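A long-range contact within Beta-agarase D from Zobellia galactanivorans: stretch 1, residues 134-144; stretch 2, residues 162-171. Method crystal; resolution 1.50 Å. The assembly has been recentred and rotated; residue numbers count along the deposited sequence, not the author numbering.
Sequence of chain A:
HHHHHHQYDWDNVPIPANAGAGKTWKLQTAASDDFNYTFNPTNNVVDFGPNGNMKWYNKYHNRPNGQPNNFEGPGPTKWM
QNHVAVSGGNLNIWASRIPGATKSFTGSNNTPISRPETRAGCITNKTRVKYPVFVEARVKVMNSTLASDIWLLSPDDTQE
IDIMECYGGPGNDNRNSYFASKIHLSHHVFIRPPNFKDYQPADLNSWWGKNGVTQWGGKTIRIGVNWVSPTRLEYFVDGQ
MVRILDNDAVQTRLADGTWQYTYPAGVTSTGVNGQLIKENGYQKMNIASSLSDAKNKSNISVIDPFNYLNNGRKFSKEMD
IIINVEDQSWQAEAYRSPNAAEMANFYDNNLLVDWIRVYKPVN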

# COMPACT_ATOMS: atom_id res chain seq x y z
N PHE A 134 -1.43 14.53 -2.98
CA PHE A 134 -0.85 13.99 -1.75
C PHE A 134 -1.92 13.30 -0.91
O PHE A 134 -2.98 13.89 -0.64
N VAL A 135 -1.67 12.05 -0.54
CA VAL A 135 -2.64 11.26 0.23
C VAL A 135 -1.93 10.80 1.49
O VAL A 135 -0.87 10.20 1.40
N GLU A 136 -2.51 11.08 2.65
CA GLU A 136 -1.89 10.69 3.92
C GLU A 136 -2.93 10.18 4.91
O GLU A 136 -4.02 10.75 5.01
N ALA A 137 -2.58 9.13 5.67
CA ALA A 137 -3.47 8.58 6.68
C ALA A 137 -2.81 8.48 8.03
O ALA A 137 -1.59 8.30 8.12
N ARG A 138 -3.62 8.60 9.08
CA ARG A 138 -3.16 8.28 10.43
C ARG A 138 -3.79 6.94 10.76
O ARG A 138 -5.01 6.79 10.76
N VAL A 139 -2.94 5.96 11.06
CA VAL A 139 -3.36 4.56 11.11
C VAL A 139 -2.64 3.79 12.21
O VAL A 139 -1.44 3.96 12.38
N LYS A 140 -3.39 2.97 12.96
CA LYS A 140 -2.79 2.02 13.87
C LYS A 140 -2.59 0.73 13.09
O LYS A 140 -3.55 -0.00 12.81
N VAL A 141 -1.33 0.46 12.75
CA VAL A 141 -0.97 -0.75 12.01
C VAL A 141 -1.42 -1.97 12.82
O VAL A 141 -1.23 -2.01 14.04
N MET A 142 -2.01 -2.98 12.17
CA MET A 142 -2.42 -4.18 12.90
C MET A 142 -1.25 -4.91 13.51
O MET A 142 -0.25 -5.17 12.82
N ASN A 143 -1.41 -5.29 14.77
CA ASN A 143 -0.45 -6.17 15.44
C ASN A 143 -0.68 -7.63 15.01
O ASN A 143 -1.07 -8.49 15.81
N SER A 144 -0.46 -7.87 13.73
CA SER A 144 -0.80 -9.11 13.04
C SER A 144 0.21 -9.35 11.95
O SER A 144 0.80 -8.41 11.44
N ASP A 162 1.31 2.43 -3.85
CA ASP A 162 0.95 2.11 -2.48
C ASP A 162 1.34 3.25 -1.56
O ASP A 162 2.31 3.97 -1.82
N ILE A 163 0.54 3.43 -0.51
CA ILE A 163 0.90 4.32 0.59
C ILE A 163 1.56 3.46 1.67
O ILE A 163 2.69 3.73 2.07
N MET A 164 0.85 2.43 2.12
CA MET A 164 1.41 1.52 3.11
C MET A 164 1.11 0.07 2.75
O MET A 164 -0.03 -0.27 2.41
N GLU A 165 2.14 -0.79 2.83
CA GLU A 165 1.97 -2.24 2.85
C GLU A 165 2.87 -2.69 4.00
O GLU A 165 4.11 -2.59 3.90
N CYS A 166 2.26 -3.13 5.10
CA CYS A 166 3.02 -3.42 6.31
C CYS A 166 2.47 -4.67 6.98
O CYS A 166 1.28 -4.77 7.21
N TYR A 167 3.35 -5.63 7.25
CA TYR A 167 3.00 -6.85 7.99
C TYR A 167 3.56 -6.67 9.38
O TYR A 167 4.64 -7.20 9.71
N GLY A 168 2.84 -5.88 10.18
CA GLY A 168 3.44 -5.22 11.34
C GLY A 168 3.68 -6.04 12.59
O GLY A 168 4.46 -5.63 13.46
N GLY A 169 3.00 -7.17 12.70
CA GLY A 169 3.14 -7.98 13.91
C GLY A 169 4.16 -9.09 13.71
O GLY A 169 4.17 -9.75 12.67
N PRO A 170 5.05 -9.29 14.70
CA PRO A 170 6.02 -10.36 14.55
C PRO A 170 5.45 -11.75 14.71
O PRO A 170 6.12 -12.71 14.39
N GLY A 171 4.22 -11.87 15.20
CA GLY A 171 3.67 -13.18 15.56
C GLY A 171 3.97 -13.52 17.01
O GLY A 171 4.97 -13.09 17.56

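The two stretches run in nearly the same direction, 15° apart end to end, and are held apart along most of their length by apolar side chains from both stretches before their backbones meet at Ser 144 and Gly 169, where the CA atoms come within 4.2 Å. The contact is modest, burying 423 Å² in total, and it passes from a side-chain interface to a backbone one.

At the start of the contact, the alternation of the strand turns Val 135, Ala 137 and Val 139 toward the second stretch. Val 135 (chi1 t) extends CG1 to within 3.8 Å of CD1 of Ile 163, whose side chain leaves the corner of its chain with chi1 m and an off-well chi2 of 125°. Between the two valines, Ala 137 offers only a methyl group; CB of Ala 137 stays 5.8 Å from CG2 of Ile 163 and makes no contact there. Glu 136 points away and is hydrogen-bonded elsewhere in the structure.

Met 164 is the long bump of the second stretch. With chi1 and chi2 both t, it reaches straight out from the backbone, and chi3 p then places the terminal methyl against Val 139, so that CE of Met 164 lies 4.0 Å from CG1 of Val 139 (chi1 p). The sulfur meets the next valine, SD of Met 164 lying 3.9 Å from CG2 of Val 141. Val 141, chi1 t, is itself a wedge: while CG2 faces the methionine, CG1 packs 3.7 Å from SG of Cys 166 (chi1 t) and 4.0 Å from CA of Gly 168.

Here the absence of side chains shapes the fit. A CB on Gly 168 would lie 2.6 Å from CG1 of Val 141, and one on Gly 169 would lie 2.4 Å from N of Ser 144, both clashes; the bare glycines thus leave the hollow into which the valine and the backbone of stretch 1 settle. The closeness allows N of Gly 169 to donate a hydrogen bond to O of Ser 144, at 2.8 Å and 148°.

A water fills the remaining gap beside this bond, donating to O of Met 142 at 3.0 Å and accepting from N of Gly 168 at 3.1 Å. Asn 143, partly exposed, starts away from the partner, but its chi1 t rotamer brings the end of the side chain back, laying OD1 of Asn 143 3.7 Å from CA of Gly 169 and 4.1 Å from CD of Pro 170. Its ND2 is hydrogen-bonded elsewhere in the structure.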

# COMPACT_ATOMS: atom_id res chain seq x y z
CB PHE A 134 -0.18 15.12 -0.95
CG PHE A 134 0.33 14.70 0.40
CD1 PHE A 134 1.41 13.84 0.52
CD2 PHE A 134 -0.28 15.20 1.56
CE1 PHE A 134 1.87 13.45 1.78
CE2 PHE A 134 0.17 14.82 2.82
CZ PHE A 134 1.25 13.94 2.92
CB VAL A 135 -3.14 10.01 -0.56
CG1 VAL A 135 -4.23 9.25 0.21
CG2 VAL A 135 -3.68 10.43 -1.95
CB GLU A 136 -1.14 11.89 4.53
CG GLU A 136 -0.35 11.58 5.80
CD GLU A 136 0.17 12.80 6.51
OE1 GLU A 136 -0.54 13.83 6.50
OE2 GLU A 136 1.28 12.74 7.08
CB ALA A 137 -3.98 7.20 6.25
CB ARG A 138 -3.55 9.35 11.44
CG ARG A 138 -3.03 9.06 12.84
CD ARG A 138 -3.23 10.28 13.76
NE ARG A 138 -2.59 10.03 15.06
CZ ARG A 138 -3.20 9.54 16.13
NH1 ARG A 138 -4.49 9.24 16.09
NH2 ARG A 138 -2.51 9.32 17.25
CB VAL A 139 -3.14 3.88 9.73
CG1 VAL A 139 -1.69 4.07 9.22
CG2 VAL A 139 -3.56 2.41 9.76
CB LYS A 140 -3.69 1.77 15.07
CG LYS A 140 -3.03 0.87 16.12
CD LYS A 140 -3.94 0.67 17.31
CE LYS A 140 -3.25 -0.10 18.42
NZ LYS A 140 -4.18 -0.32 19.58
CB VAL A 141 0.56 -0.79 11.78
CG1 VAL A 141 0.98 -2.08 11.07
CG2 VAL A 141 1.01 0.47 11.00
CB MET A 142 -3.16 -5.15 12.01
CG MET A 142 -4.46 -4.67 11.51
SD MET A 142 -5.38 -6.05 10.75
CE MET A 142 -4.22 -6.40 9.43
CB ASN A 143 -0.55 -6.02 16.96
CG ASN A 143 0.58 -6.72 17.66
OD1 ASN A 143 1.66 -6.87 17.09
ND2 ASN A 143 0.33 -7.17 18.87
CB SER A 144 -2.17 -8.97 12.37
OG SER A 144 -2.58 -10.16 11.73
CB ASP A 162 1.60 0.81 -2.03
CG ASP A 162 1.17 -0.36 -2.86
OD1 ASP A 162 0.11 -0.28 -3.51
OD2 ASP A 162 1.91 -1.35 -2.89
CB ILE A 163 -0.31 5.10 1.10
CG1 ILE A 163 -0.70 6.16 0.06
CG2 ILE A 163 0.05 5.81 2.39
CD1 ILE A 163 -2.10 6.11 -0.42
CB MET A 164 0.82 1.82 4.48
CG MET A 164 1.29 0.84 5.58
SD MET A 164 0.62 1.20 7.22
CE MET A 164 -1.13 0.89 6.94
CB GLU A 165 2.42 -2.87 1.54
CG GLU A 165 2.38 -4.38 1.53
CD GLU A 165 2.65 -4.93 0.15
OE1 GLU A 165 3.73 -4.60 -0.40
OE2 GLU A 165 1.79 -5.66 -0.41
CB CYS A 166 2.93 -2.23 7.26
SG CYS A 166 3.91 -2.46 8.78
CB TYR A 167 3.59 -8.09 7.31
CG TYR A 167 3.48 -8.03 5.80
CD1 TYR A 167 4.37 -7.27 5.05
CD2 TYR A 167 2.51 -8.75 5.12
CE1 TYR A 167 4.29 -7.18 3.68
CE2 TYR A 167 2.41 -8.67 3.71
CZ TYR A 167 3.32 -7.88 3.02
OH TYR A 167 3.27 -7.77 1.63
CB PRO A 170 7.04 -10.08 15.68
CG PRO A 170 6.27 -9.34 16.71
CD PRO A 170 5.27 -8.49 15.92
O HOH W 1 -0.19 -5.56 9.89